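Local structure of homoserine dehydrogenase (Staphylococcus aureus M1064, 4PG7) at residues I59-V64 against N85-D90; F377-N382 against Y435-V440; I398-R403 against E427-K432. The protein catalyses the reversible, nicotinamide-cofactor-dependent interconversion of aspartate semialdehyde and homoserine (EC 1.1.1.3), a hydride-transfer step of the aspartic acid pathway. One frame throughout, in Å; residues are numbered along the deposited sequence.

Contact 1 lies in the nucleotide-binding domain. Contacts 2 and 3 lie in the C-terminal domain, on the other side of the chain's centre. Contacts 1 and 2 have centres about 57 Å apart, contacts 2 and 3 about 11 Å. All three are partly buried. Contact 1 sets a helix against a parallel-sheet strand, with H61, L63 and I87 inside and K60, E86 and D90 nearer solvent. Contact 2 is strand pairing, rich in backbone bonds, half buried, with a bound lysine on the face that carries D438 and K439. Contact 3 is apolar and smallest, with L399 and I430 buried and P400 exposed. Helix 427-432 covers the valine side of strand 436-444, so contacts 2 and 3 adjoin.

Contact 1 of 3, residues I59-V64 against N85-D90; sequences IKHILV and NEILND
Strand 55-63 of the Rossmann-type nucleotide-binding domain meets helix 84-88 and the loop just after it, which carries D90. H61, K60 and L63 face D90 and I87. The polar part centres on one carboxylate oxygen, D90 OD2. H61 NE2 donates to D90 OD2 at 2.7 Å, with an N-H...O angle of 160°. The oxygen lies at the imidazole edge, in the ring plane, and takes this bond on its anti lone pair. The carboxylate plane is turned 70° from the ring. K60 NZ reaches the same oxygen on its syn lone pair, closing a salt bridge of 3.1 Å between K60 NZ and D90 OD2. The K60 chain is extended, with CG anti to the backbone N (chi1 -168°). It runs past H61, and K60 CG lies over one face of the imidazole, toward its rim. S92 completes the polar group: its hydroxyl bonds both D90 OD1 and K60 NZ.

Beyond the charged group, the contact is apolar. I87 CG1 touches H61 CB at 3.5 Å, the two side chains passing in opposite directions. I87 CD1 goes on to L63 CB at 3.7 Å. I87 also packs on A27 and L29 of the neighbouring strand 22-29, which places helix 84-88 against the sheet.

H61 is held at both nitrogens, because ND1 is hydrogen-bonded to H79. These two bonds fix the rotation of the ring. An anionic D90 would probably favour a proton on NE2, while K60 would offset part of the carboxylate's charge.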
loop_
_atom_site.group_PDB
_atom_site.type_symbol
_atom_site.label_atom_id
_atom_site.label_comp_id
_atom_site.label_asym_id
_atom_site.label_seq_id
_atom_site.Cartn_x
_atom_site.Cartn_y
_atom_site.Cartn_z
ATOM N N ILE A 59 -2.211 25.125 -23.875
ATOM C CA ILE A 59 -3.226 24.242 -24.410
ATOM C C ILE A 59 -3.668 24.837 -25.736
ATOM O O ILE A 59 -4.513 25.738 -25.790
ATOM C CB ILE A 59 -4.421 24.092 -23.451
ATOM C CG1 ILE A 59 -3.940 23.576 -22.090
ATOM C CG2 ILE A 59 -5.445 23.151 -24.053
ATOM C CD1 ILE A 59 -5.014 23.508 -21.014
ATOM N N LYS A 60 -3.082 24.330 -26.811
ATOM C CA LYS A 60 -3.277 24.919 -28.135
ATOM C C LYS A 60 -4.529 24.401 -28.841
ATOM O O LYS A 60 -5.101 25.108 -29.671
ATOM C CB LYS A 60 -2.051 24.652 -29.009
ATOM C CG LYS A 60 -2.056 25.467 -30.286
ATOM C CD LYS A 60 -0.705 25.469 -30.970
ATOM C CE LYS A 60 -0.809 26.142 -32.335
ATOM N NZ LYS A 60 0.315 25.706 -33.192
ATOM N N HIS A 61 -4.925 23.159 -28.552
ATOM C CA HIS A 61 -6.116 22.559 -29.150
ATOM C C HIS A 61 -6.816 21.667 -28.120
ATOM O O HIS A 61 -6.166 20.986 -27.327
ATOM C CB HIS A 61 -5.770 21.667 -30.360
ATOM C CG HIS A 61 -4.947 22.333 -31.424
ATOM N ND1 HIS A 61 -5.483 23.205 -32.344
ATOM C CD2 HIS A 61 -3.638 22.218 -31.741
ATOM C CE1 HIS A 61 -4.534 23.633 -33.159
ATOM N NE2 HIS A 61 -3.401 23.047 -32.811
ATOM N N ILE A 62 -8.139 21.655 -28.168
ATOM C CA ILE A 62 -8.922 20.670 -27.466
ATOM C C ILE A 62 -9.851 19.992 -28.455
ATOM O O ILE A 62 -10.660 20.648 -29.101
ATOM C CB ILE A 62 -9.719 21.286 -26.299
ATOM C CG1 ILE A 62 -8.765 21.999 -25.326
ATOM C CG2 ILE A 62 -10.466 20.189 -25.550
ATOM C CD1 ILE A 62 -9.444 22.765 -24.197
ATOM N N LEU A 63 -9.701 18.684 -28.614
ATOM C CA LEU A 63 -10.624 17.908 -29.429
ATOM C C LEU A 63 -11.889 17.633 -28.622
ATOM O O LEU A 63 -11.827 17.100 -27.503
ATOM C CB LEU A 63 -9.995 16.584 -29.883
ATOM C CG LEU A 63 -10.841 15.685 -30.802
ATOM C CD1 LEU A 63 -10.939 16.270 -32.206
ATOM C CD2 LEU A 63 -10.254 14.280 -30.884
ATOM N N VAL A 64 -13.028 17.994 -29.194
ATOM C CA VAL A 64 -14.331 17.665 -28.618
ATOM C C VAL A 64 -15.189 17.001 -29.687
ATOM O O VAL A 64 -14.955 17.189 -30.889
ATOM C CB VAL A 64 -15.060 18.908 -28.065
ATOM C CG1 VAL A 64 -14.203 19.611 -27.022
ATOM C CG2 VAL A 64 -15.433 19.883 -29.172
ATOM N N ASN A 85 -7.178 15.268 -36.877
ATOM C CA ASN A 85 -6.038 15.497 -37.775
ATOM C C ASN A 85 -5.430 16.877 -37.653
ATOM O O ASN A 85 -4.236 17.060 -37.890
ATOM C CB ASN A 85 -6.456 15.225 -39.215
ATOM C CG ASN A 85 -6.723 13.767 -39.449
ATOM O OD1 ASN A 85 -6.076 12.912 -38.854
ATOM N ND2 ASN A 85 -7.685 13.472 -40.308
ATOM N N GLU A 86 -6.250 17.847 -37.285
ATOM C CA GLU A 86 -5.758 19.178 -37.013
ATOM C C GLU A 86 -4.746 19.152 -35.871
ATOM O O GLU A 86 -3.798 19.945 -35.836
ATOM C CB GLU A 86 -6.928 20.109 -36.688
ATOM C CG GLU A 86 -6.511 21.550 -36.434
ATOM C CD GLU A 86 -7.671 22.535 -36.498
ATOM O OE1 GLU A 86 -8.844 22.122 -36.360
ATOM O OE2 GLU A 86 -7.393 23.732 -36.722
ATOM N N ILE A 87 -4.950 18.234 -34.935
ATOM C CA ILE A 87 -4.053 18.084 -33.818
ATOM C C ILE A 87 -2.877 17.191 -34.203
ATOM O O ILE A 87 -1.735 17.514 -33.904
ATOM C CB ILE A 87 -4.796 17.496 -32.586
ATOM C CG1 ILE A 87 -5.746 18.536 -32.012
ATOM C CG2 ILE A 87 -3.815 17.044 -31.527
ATOM C CD1 ILE A 87 -6.785 17.972 -31.058
ATOM N N LEU A 88 -3.153 16.065 -34.854
ATOM C CA LEU A 88 -2.097 15.104 -35.180
ATOM C C LEU A 88 -1.095 15.673 -36.198
ATOM O O LEU A 88 0.063 15.268 -36.215
ATOM C CB LEU A 88 -2.689 13.782 -35.688
ATOM C CG LEU A 88 -3.567 13.018 -34.687
ATOM C CD1 LEU A 88 -4.277 11.842 -35.344
ATOM C CD2 LEU A 88 -2.754 12.553 -33.495
ATOM N N ASN A 89 -1.536 16.598 -37.035
ATOM C CA ASN A 89 -0.642 17.198 -38.024
ATOM C C ASN A 89 0.049 18.471 -37.544
ATOM O O ASN A 89 0.800 19.085 -38.312
ATOM C CB ASN A 89 -1.405 17.476 -39.325
ATOM C CG ASN A 89 -1.863 16.203 -40.016
ATOM O OD1 ASN A 89 -1.351 15.121 -39.748
ATOM N ND2 ASN A 89 -2.859 16.323 -40.879
ATOM N N ASP A 90 -0.195 18.884 -36.300
ATOM C CA ASP A 90 0.389 20.130 -35.804
ATOM C C ASP A 90 1.787 19.854 -35.264
ATOM O O ASP A 90 1.935 19.367 -34.134
ATOM C CB ASP A 90 -0.502 20.759 -34.725
ATOM C CG ASP A 90 -0.030 22.148 -34.308
ATOM O OD1 ASP A 90 1.150 22.498 -34.556
ATOM O OD2 ASP A 90 -0.847 22.906 -33.751
#

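Contact 2 of 3, residues F377-N382 against Y435-V440; sequences FFVVVN and YEVDKV. With LYS (lysine), chain K.
D438 holds CG anti to its backbone N (chi1 178°), which lays its side chain beside V380, both pointing the same way. K439 instead places CG between the backbone N and the carbonyl carbon (chi1 62°), and then runs out straight to the bound lysine. V380 CG1 meets D438 CB at 3.9 Å. N382 comes across D438, its OD1 3.2 Å from D438 CB and its amide plane 46° from the carboxylate; N382 ND2 is held by S414.

The backbones pair antiparallel. V380 N donates to K439 O in a nearly straight bond of 2.9 Å. V380 O accepts from D438 N at 2.7 Å, more bent and tilted from the carbonyl plane. N382 N donates to E436 O, and a water joins N382 O to E436 N.

V379, V381, V437 and V440 put their side chains on the face covered by helix 427-432. V379 and V440 lie side by side there, with V379 CG2 4.1 Å from V440 CG2. F377 CD1 touches V440 CG1 at 3.7 Å.

On the other face, D438 OD1 lies 2.6 Å from the carboxylate oxygen O of the lysine ligand. K439 CD packs on the aliphatic chain of that ligand, CD to CD 3.5 Å. K439 NZ is held by D255 in a salt bridge.

Two residues, D438 and K439, stand opposite the single V380, a classic beta bulge. It lies in the antiparallel strands 375-382, 404-411, 414-422 and 436-444, with helix 427-432 on one face. This is consistent with the ACT domain of this enzyme, and the bulge contributes D438 and K439 to the lysine pocket.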
loop_
_atom_site.group_PDB
_atom_site.type_symbol
_atom_site.label_atom_id
_atom_site.label_comp_id
_atom_site.label_asym_id
_atom_site.label_seq_id
_atom_site.Cartn_x
_atom_site.Cartn_y
_atom_site.Cartn_z
ATOM N N PHE A 377 -11.767 -24.970 -1.785
ATOM C CA PHE A 377 -13.084 -24.785 -2.418
ATOM C C PHE A 377 -14.210 -24.800 -1.419
ATOM O O PHE A 377 -14.165 -25.536 -0.433
ATOM C CB PHE A 377 -13.293 -25.885 -3.442
ATOM C CG PHE A 377 -12.261 -25.899 -4.533
ATOM C CD1 PHE A 377 -12.461 -25.163 -5.692
ATOM C CD2 PHE A 377 -11.081 -26.654 -4.401
ATOM C CE1 PHE A 377 -11.503 -25.176 -6.709
ATOM C CE2 PHE A 377 -10.130 -26.677 -5.414
ATOM C CZ PHE A 377 -10.346 -25.936 -6.565
ATOM N N PHE A 378 -15.250 -24.036 -1.740
ATOM C CA PHE A 378 -16.501 -24.012 -0.998
ATOM C C PHE A 378 -17.549 -24.572 -1.943
ATOM O O PHE A 378 -17.789 -24.010 -2.989
ATOM C CB PHE A 378 -16.847 -22.566 -0.653
ATOM C CG PHE A 378 -18.222 -22.348 -0.073
ATOM C CD1 PHE A 378 -18.510 -22.690 1.228
ATOM C CD2 PHE A 378 -19.190 -21.675 -0.795
ATOM C CE1 PHE A 378 -19.764 -22.416 1.786
ATOM C CE2 PHE A 378 -20.434 -21.400 -0.245
ATOM C CZ PHE A 378 -20.716 -21.764 1.056
ATOM N N VAL A 379 -18.145 -25.688 -1.569
ATOM C CA VAL A 379 -19.024 -26.434 -2.453
ATOM C C VAL A 379 -20.409 -26.510 -1.815
ATOM O O VAL A 379 -20.529 -26.955 -0.681
ATOM C CB VAL A 379 -18.518 -27.875 -2.660
ATOM C CG1 VAL A 379 -19.442 -28.605 -3.629
ATOM C CG2 VAL A 379 -17.093 -27.888 -3.190
ATOM N N VAL A 380 -21.438 -26.094 -2.547
ATOM C CA VAL A 380 -22.828 -26.167 -2.084
ATOM C C VAL A 380 -23.580 -27.234 -2.868
ATOM O O VAL A 380 -23.568 -27.212 -4.108
ATOM C CB VAL A 380 -23.547 -24.840 -2.312
ATOM C CG1 VAL A 380 -24.971 -24.911 -1.781
ATOM C CG2 VAL A 380 -22.790 -23.714 -1.629
ATOM N N VAL A 381 -24.170 -28.176 -2.147
ATOM C CA VAL A 381 -24.924 -29.275 -2.739
ATOM C C VAL A 381 -26.376 -29.195 -2.261
ATOM O O VAL A 381 -26.626 -28.951 -1.071
ATOM C CB VAL A 381 -24.338 -30.666 -2.401
ATOM C CG1 VAL A 381 -22.918 -30.776 -2.935
ATOM C CG2 VAL A 381 -24.341 -30.909 -0.903
ATOM N N ASN A 382 -27.310 -29.416 -3.180
ATOM C CA ASN A 382 -28.739 -29.422 -2.857
ATOM C C ASN A 382 -29.381 -30.800 -3.057
ATOM O O ASN A 382 -28.772 -31.699 -3.624
ATOM C CB ASN A 382 -29.539 -28.453 -3.735
ATOM C CG ASN A 382 -28.884 -27.109 -3.935
ATOM O OD1 ASN A 382 -28.751 -26.624 -5.065
ATOM N ND2 ASN A 382 -28.551 -26.462 -2.849
ATOM N N TYR A 435 -24.512 -36.101 -6.530
ATOM C CA TYR A 435 -24.939 -34.883 -5.885
ATOM C C TYR A 435 -25.164 -33.763 -6.867
ATOM O O TYR A 435 -24.431 -33.625 -7.851
ATOM C CB TYR A 435 -23.914 -34.389 -4.893
ATOM C CG TYR A 435 -23.704 -35.277 -3.740
ATOM C CD1 TYR A 435 -24.460 -35.115 -2.589
ATOM C CD2 TYR A 435 -22.731 -36.258 -3.776
ATOM C CE1 TYR A 435 -24.252 -35.916 -1.491
ATOM C CE2 TYR A 435 -22.510 -37.071 -2.684
ATOM C CZ TYR A 435 -23.272 -36.902 -1.540
ATOM O OH TYR A 435 -23.063 -37.703 -0.438
ATOM N N GLU A 436 -26.219 -32.998 -6.617
ATOM C CA GLU A 436 -26.471 -31.783 -7.340
ATOM C C GLU A 436 -25.620 -30.701 -6.727
ATOM O O GLU A 436 -25.848 -30.320 -5.583
ATOM C CB GLU A 436 -27.940 -31.387 -7.193
ATOM C CG GLU A 436 -28.299 -30.141 -7.991
ATOM C CD GLU A 436 -28.099 -30.302 -9.485
ATOM O OE1 GLU A 436 -28.038 -31.434 -9.996
ATOM O OE2 GLU A 436 -28.021 -29.274 -10.150
ATOM N N VAL A 437 -24.653 -30.209 -7.482
ATOM C CA VAL A 437 -23.795 -29.157 -7.014
ATOM C C VAL A 437 -24.395 -27.829 -7.450
ATOM O O VAL A 437 -24.503 -27.567 -8.629
ATOM C CB VAL A 437 -22.361 -29.294 -7.603
ATOM C CG1 VAL A 437 -21.500 -28.106 -7.202
ATOM C CG2 VAL A 437 -21.721 -30.595 -7.127
ATOM N N ASP A 438 -24.779 -26.993 -6.500
ATOM C CA ASP A 438 -25.358 -25.697 -6.825
ATOM C C ASP A 438 -24.255 -24.809 -7.360
ATOM O O ASP A 438 -24.357 -24.265 -8.446
ATOM C CB ASP A 438 -25.968 -25.063 -5.580
ATOM C CG ASP A 438 -26.544 -23.661 -5.843
ATOM O OD1 ASP A 438 -26.932 -23.350 -6.979
ATOM O OD2 ASP A 438 -26.626 -22.877 -4.896
ATOM N N LYS A 439 -23.167 -24.701 -6.602
ATOM C CA LYS A 439 -22.048 -23.930 -7.050
ATOM C C LYS A 439 -20.819 -24.180 -6.200
ATOM O O LYS A 439 -20.895 -24.780 -5.127
ATOM C CB LYS A 439 -22.395 -22.460 -6.979
ATOM C CG LYS A 439 -22.698 -21.977 -5.586
ATOM C CD LYS A 439 -23.511 -20.698 -5.677
ATOM C CE LYS A 439 -23.942 -20.206 -4.312
ATOM N NZ LYS A 439 -24.852 -19.035 -4.490
ATOM N N VAL A 440 -19.708 -23.674 -6.701
ATOM C CA VAL A 440 -18.417 -23.813 -6.062
ATOM C C VAL A 440 -17.771 -22.452 -6.108
ATOM O O VAL A 440 -17.691 -21.826 -7.170
ATOM C CB VAL A 440 -17.527 -24.850 -6.797
ATOM C CG1 VAL A 440 -16.142 -24.931 -6.175
ATOM C CG2 VAL A 440 -18.170 -26.227 -6.779
HETATM N N LYS K . -29.269 -18.578 -5.889
HETATM C CA LYS K . -28.493 -18.944 -7.122
HETATM C C LYS K . -28.358 -20.452 -7.306
HETATM O O LYS K . -27.385 -20.933 -7.917
HETATM C CB LYS K . -27.101 -18.309 -7.080
HETATM C CG LYS K . -26.379 -18.321 -8.412
HETATM C CD LYS K . -24.975 -18.892 -8.309
HETATM C CE LYS K . -24.371 -19.006 -9.690
HETATM N NZ LYS K . -22.994 -19.570 -9.687
HETATM O OXT LYS K . -29.235 -21.209 -6.862
HETATM O O HOH W 1 -28.100 -34.014 -4.766
#

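Contact 3 of 3, residues I398-R403 against E427-K432; sequences ILPFHR and EELITK
L429 points its CD2 methyl into the chain turn formed by I398, L399 and P400. Its CG stands anti to the backbone N (chi1 171°), which carries the branched end out from helix 427-432. L429 CD2 then lies 3.5 Å from I398 O and 3.8 Å from P400 CD, a corner of the pyrrolidine ring. L399 adds a looser touch through its own CD2.

I398 has the less usual first torsion, chi1 69°, with CG1 between the backbone N and the carbonyl carbon. The chain beyond is extended, and I398 CD1 reaches I430 CG1 at 4.1 Å. These isoleucines cross at about a right angle.

The contact joins the end of helix 388-398 to helix 427-432. The order strand 375-382, helix 388-398, strands 404-411 and 414-422, helix 427-432, strand 436-444 is beta-alpha-beta-beta-alpha-beta, as in an ACT domain. I430 also packs on V379 and V381 of the sheet.

H402 ND1 donates to P400 O at 2.8 Å, nearly straight and in the carbonyl plane. L399 CD1 lies over one face of that imidazole. In the helix, E427 O accepts from both T431 N and T431 OG1, which approach from either side of the carbonyl plane.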
loop_
_atom_site.group_PDB
_atom_site.type_symbol
_atom_site.label_atom_id
_atom_site.label_comp_id
_atom_site.label_asym_id
_atom_site.label_seq_id
_atom_site.Cartn_x
_atom_site.Cartn_y
_atom_site.Cartn_z
ATOM N N ILE A 398 -14.849 -40.108 -0.935
ATOM C CA ILE A 398 -14.741 -39.904 -2.384
ATOM C C ILE A 398 -13.625 -38.909 -2.768
ATOM O O ILE A 398 -13.056 -39.016 -3.852
ATOM C CB ILE A 398 -16.085 -39.523 -3.054
ATOM C CG1 ILE A 398 -16.538 -38.133 -2.650
ATOM C CG2 ILE A 398 -17.172 -40.540 -2.732
ATOM C CD1 ILE A 398 -17.537 -37.557 -3.626
ATOM N N LEU A 399 -13.289 -37.979 -1.884
ATOM C CA LEU A 399 -12.341 -36.932 -2.234
ATOM C C LEU A 399 -10.949 -37.523 -2.356
ATOM O O LEU A 399 -10.608 -38.425 -1.604
ATOM C CB LEU A 399 -12.314 -35.846 -1.170
ATOM C CG LEU A 399 -13.515 -34.894 -1.182
ATOM C CD1 LEU A 399 -13.475 -34.021 0.061
ATOM C CD2 LEU A 399 -13.537 -34.049 -2.444
ATOM N N PRO A 400 -10.147 -37.018 -3.295
ATOM C CA PRO A 400 -8.704 -37.350 -3.238
ATOM C C PRO A 400 -8.075 -36.683 -2.017
ATOM O O PRO A 400 -8.765 -35.986 -1.255
ATOM C CB PRO A 400 -8.136 -36.743 -4.531
ATOM C CG PRO A 400 -9.103 -35.656 -4.915
ATOM C CD PRO A 400 -10.448 -35.975 -4.288
ATOM N N PHE A 401 -6.776 -36.881 -1.813
ATOM C CA PHE A 401 -6.172 -36.445 -0.570
ATOM C C PHE A 401 -6.252 -34.940 -0.487
ATOM O O PHE A 401 -6.160 -34.214 -1.517
ATOM C CB PHE A 401 -4.725 -36.957 -0.396
ATOM C CG PHE A 401 -3.688 -36.127 -1.094
ATOM C CD1 PHE A 401 -2.986 -35.140 -0.403
ATOM C CD2 PHE A 401 -3.390 -36.357 -2.433
ATOM C CE1 PHE A 401 -2.008 -34.391 -1.047
ATOM C CE2 PHE A 401 -2.413 -35.613 -3.084
ATOM C CZ PHE A 401 -1.722 -34.628 -2.390
ATOM N N HIS A 402 -6.478 -34.493 0.739
ATOM C CA HIS A 402 -6.616 -33.089 1.014
ATOM C C HIS A 402 -6.212 -32.788 2.467
ATOM O O HIS A 402 -6.009 -33.690 3.261
ATOM C CB HIS A 402 -8.072 -32.663 0.745
ATOM C CG HIS A 402 -9.075 -33.446 1.526
ATOM N ND1 HIS A 402 -9.468 -34.716 1.175
ATOM C CD2 HIS A 402 -9.729 -33.150 2.670
ATOM C CE1 HIS A 402 -10.338 -35.165 2.061
ATOM N NE2 HIS A 402 -10.520 -34.231 2.976
ATOM N N ARG A 403 -6.151 -31.515 2.807
ATOM C CA ARG A 403 -5.646 -31.082 4.102
ATOM C C ARG A 403 -6.760 -31.060 5.160
ATOM O O ARG A 403 -6.572 -31.546 6.271
ATOM C CB ARG A 403 -4.990 -29.716 3.947
ATOM N N GLU A 427 -15.840 -30.531 -8.198
ATOM C CA GLU A 427 -17.215 -30.412 -8.681
ATOM C C GLU A 427 -17.652 -31.610 -9.547
ATOM O O GLU A 427 -18.721 -32.159 -9.335
ATOM C CB GLU A 427 -17.431 -29.088 -9.440
ATOM C CG GLU A 427 -18.766 -29.012 -10.161
ATOM C CD GLU A 427 -19.189 -27.605 -10.554
ATOM O OE1 GLU A 427 -18.403 -26.645 -10.402
ATOM O OE2 GLU A 427 -20.351 -27.470 -11.015
ATOM N N GLU A 428 -16.846 -31.988 -10.522
ATOM C CA GLU A 428 -17.217 -33.088 -11.423
ATOM C C GLU A 428 -17.303 -34.389 -10.672
ATOM O O GLU A 428 -18.208 -35.182 -10.871
ATOM C CB GLU A 428 -16.177 -33.237 -12.530
ATOM C CG GLU A 428 -16.224 -32.114 -13.565
ATOM C CD GLU A 428 -15.561 -32.499 -14.878
ATOM O OE1 GLU A 428 -15.555 -31.633 -15.784
ATOM O OE2 GLU A 428 -15.044 -33.645 -15.016
ATOM N N LEU A 429 -16.336 -34.593 -9.798
ATOM C CA LEU A 429 -16.286 -35.770 -8.996
ATOM C C LEU A 429 -17.549 -35.918 -8.118
ATOM O O LEU A 429 -18.176 -36.980 -8.062
ATOM C CB LEU A 429 -15.022 -35.710 -8.134
ATOM C CG LEU A 429 -14.901 -36.775 -7.070
ATOM C CD1 LEU A 429 -14.724 -38.143 -7.716
ATOM C CD2 LEU A 429 -13.707 -36.444 -6.185
ATOM N N ILE A 430 -17.904 -34.843 -7.439
ATOM C CA ILE A 430 -19.082 -34.840 -6.565
ATOM C C ILE A 430 -20.350 -35.081 -7.399
ATOM O O ILE A 430 -21.243 -35.813 -6.974
ATOM C CB ILE A 430 -19.129 -33.552 -5.734
ATOM C CG1 ILE A 430 -17.995 -33.596 -4.703
ATOM C CG2 ILE A 430 -20.456 -33.390 -5.001
ATOM C CD1 ILE A 430 -17.667 -32.275 -4.052
ATOM N N THR A 431 -20.385 -34.490 -8.588
ATOM C CA THR A 431 -21.487 -34.665 -9.543
ATOM C C THR A 431 -21.630 -36.108 -10.007
ATOM O O THR A 431 -22.736 -36.648 -9.987
ATOM C CB THR A 431 -21.316 -33.707 -10.745
ATOM O OG1 THR A 431 -21.400 -32.360 -10.275
ATOM C CG2 THR A 431 -22.385 -33.929 -11.804
ATOM N N LYS A 432 -20.519 -36.773 -10.346
ATOM C CA LYS A 432 -20.605 -38.168 -10.766
ATOM C C LYS A 432 -20.992 -39.123 -9.635
ATOM O O LYS A 432 -21.451 -40.236 -9.898
ATOM C CB LYS A 432 -19.338 -38.616 -11.528
ATOM C CG LYS A 432 -18.121 -38.835 -10.658
ATOM C CD LYS A 432 -17.188 -39.967 -11.123
ATOM C CE LYS A 432 -15.737 -39.517 -11.252
ATOM N NZ LYS A 432 -14.805 -40.680 -11.373
#